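Local coordinates for protein c-di-GMP synthase (Capnocytophaga granulosa, PDB 6WT9) that makes the cyclic dinucleotide 3',3'-c-di-GMP from two GTP as the second messenger of a CBASS system that defends bacteria against phage, at residues A[230-233]-A[234-238]. Sequence-based numbering, arbitrary orientation.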
loop_
_atom_site.group_PDB
_atom_site.type_symbol
_atom_site.label_atom_id
_atom_site.label_comp_id
_atom_site.label_asym_id
_atom_site.label_seq_id
_atom_site.Cartn_x
_atom_site.Cartn_y
_atom_site.Cartn_z
ATOM N N LEU A 230 5.812 10.637 5.985
ATOM C CA LEU A 230 6.934 10.920 5.097
ATOM C C LEU A 230 6.954 9.957 3.920
ATOM O O LEU A 230 7.228 10.359 2.783
ATOM C CB LEU A 230 8.249 10.846 5.876
ATOM C CG LEU A 230 9.545 10.977 5.073
ATOM C CD1 LEU A 230 9.582 12.299 4.321
ATOM C CD2 LEU A 230 10.754 10.844 5.989
ATOM N N SER A 231 6.658 8.679 4.172
ATOM C CA SER A 231 6.603 7.701 3.090
ATOM C C SER A 231 5.493 8.037 2.103
ATOM O O SER A 231 5.696 7.974 0.885
ATOM C CB SER A 231 6.405 6.298 3.664
ATOM O OG SER A 231 7.450 5.961 4.557
ATOM N N ILE A 232 4.315 8.400 2.613
ATOM C CA ILE A 232 3.194 8.759 1.748
ATOM C C ILE A 232 3.551 9.964 0.886
ATOM O O ILE A 232 3.341 9.963 -0.333
ATOM C CB ILE A 232 1.934 9.030 2.592
ATOM C CG1 ILE A 232 1.362 7.720 3.133
ATOM C CG2 ILE A 232 0.895 9.800 1.780
ATOM C CD1 ILE A 232 0.269 7.916 4.158
ATOM N N GLN A 233 4.101 11.007 1.509
ATOM C CA GLN A 233 4.390 12.238 0.781
ATOM C C GLN A 233 5.471 12.021 -0.273
ATOM O O GLN A 233 5.408 12.603 -1.362
ATOM C CB GLN A 233 4.791 13.339 1.764
ATOM C CG GLN A 233 4.735 14.746 1.191
ATOM C CD GLN A 233 6.039 15.171 0.545
ATOM O OE1 GLN A 233 7.121 14.866 1.048
ATOM N NE2 GLN A 233 5.944 15.880 -0.577
ATOM N N ARG A 234 6.462 11.176 0.022
ATOM C CA ARG A 234 7.522 10.921 -0.949
ATOM C C ARG A 234 7.016 10.103 -2.133
ATOM O O ARG A 234 7.422 10.346 -3.276
ATOM C CB ARG A 234 8.706 10.225 -0.273
ATOM C CG ARG A 234 9.635 11.189 0.455
ATOM C CD ARG A 234 10.865 10.499 1.028
ATOM N NE ARG A 234 11.811 11.476 1.563
ATOM C CZ ARG A 234 12.910 11.170 2.246
ATOM N NH1 ARG A 234 13.215 9.904 2.493
ATOM N NH2 ARG A 234 13.703 12.137 2.687
ATOM N N ILE A 235 6.128 9.136 -1.886
ATOM C CA ILE A 235 5.585 8.333 -2.977
ATOM C C ILE A 235 4.704 9.187 -3.882
ATOM O O ILE A 235 4.803 9.122 -5.113
ATOM C CB ILE A 235 4.816 7.120 -2.423
ATOM C CG1 ILE A 235 5.770 6.149 -1.728
ATOM C CG2 ILE A 235 4.059 6.409 -3.539
ATOM C CD1 ILE A 235 5.075 4.953 -1.111
ATOM N N ASN A 236 3.827 10.000 -3.286
ATOM C CA ASN A 236 2.942 10.847 -4.080
ATOM C C ASN A 236 3.714 11.904 -4.859
ATOM O O ASN A 236 3.337 12.239 -5.987
ATOM C CB ASN A 236 1.903 11.518 -3.180
ATOM C CG ASN A 236 0.854 10.546 -2.680
ATOM O OD1 ASN A 236 0.593 9.523 -3.310
ATOM N ND2 ASN A 236 0.243 10.864 -1.544
ATOM N N LYS A 237 4.794 12.431 -4.283
ATOM C CA LYS A 237 5.547 13.483 -4.955
ATOM C C LYS A 237 6.296 12.933 -6.164
ATOM O O LYS A 237 6.230 13.502 -7.260
ATOM C CB LYS A 237 6.505 14.150 -3.969
ATOM C CG LYS A 237 7.038 15.504 -4.415
ATOM C CD LYS A 237 8.453 15.394 -4.957
ATOM C CE LYS A 237 9.073 16.766 -5.176
ATOM N NZ LYS A 237 8.269 17.585 -6.122
ATOM N N ARG A 238 7.004 11.813 -5.986
ATOM C CA ARG A 238 7.752 11.233 -7.096
ATOM C C ARG A 238 6.827 10.704 -8.183
ATOM O O ARG A 238 7.171 10.760 -9.369
ATOM C CB ARG A 238 8.664 10.117 -6.592
ATOM C CG ARG A 238 9.680 9.636 -7.620
ATOM C CD ARG A 238 10.784 8.843 -6.949
ATOM N NE ARG A 238 11.994 8.789 -7.761
ATOM C CZ ARG A 238 13.184 8.423 -7.300
ATOM N NH1 ARG A 238 13.323 8.083 -6.026
ATOM N NH2 ARG A 238 14.237 8.404 -8.107
#
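Leu230 lies against the side chain of Arg234 one helical turn further on. The two side chains meet at a slant, and methyl CD1 of Leu230 sits 3.6 Å from NE of Arg234. CD1 lies over one face of the guanidinium, and CG of Leu230 stands 4.2 Å above its plane, displaced toward the rim. Arg234 runs extended from CG to NE, which lays the guanidinium alongside the leucine. NH1 hydrogen-bonds to the carbonyl oxygen of Val315.

Ile232 and Asn236 run alongside each other in the same direction. Branch CG2 of Ile232 meets ND2 of Asn236 at 3.6 Å. The amide of Asn236 has polar partners outside this pair: OD1 accepts a hydrogen bond from Lys247 NZ, and ND2 makes a weak hydrogen bond to Met87 O.

Leu230-Arg234 and Ile232-Asn236 are i to i+4 neighbours on helix 228-241. In this CD-NTase the helix follows strand 221-226 of the sheet. It packs on helix 85-88 through Ile232, Ile235 and Asn236, and on helix 268-276 through Arg234 and Ile235.

Gln233 and Lys237 also lie alongside each other, on an exposed side of the helix. With the bend at chi2 (-89°), NE2 of Gln233 lies 3.8 Å from CB of Lys237. On a buried side, CG1 of Ile235 packs 3.2 Å from the carbonyl oxygen of Ser231.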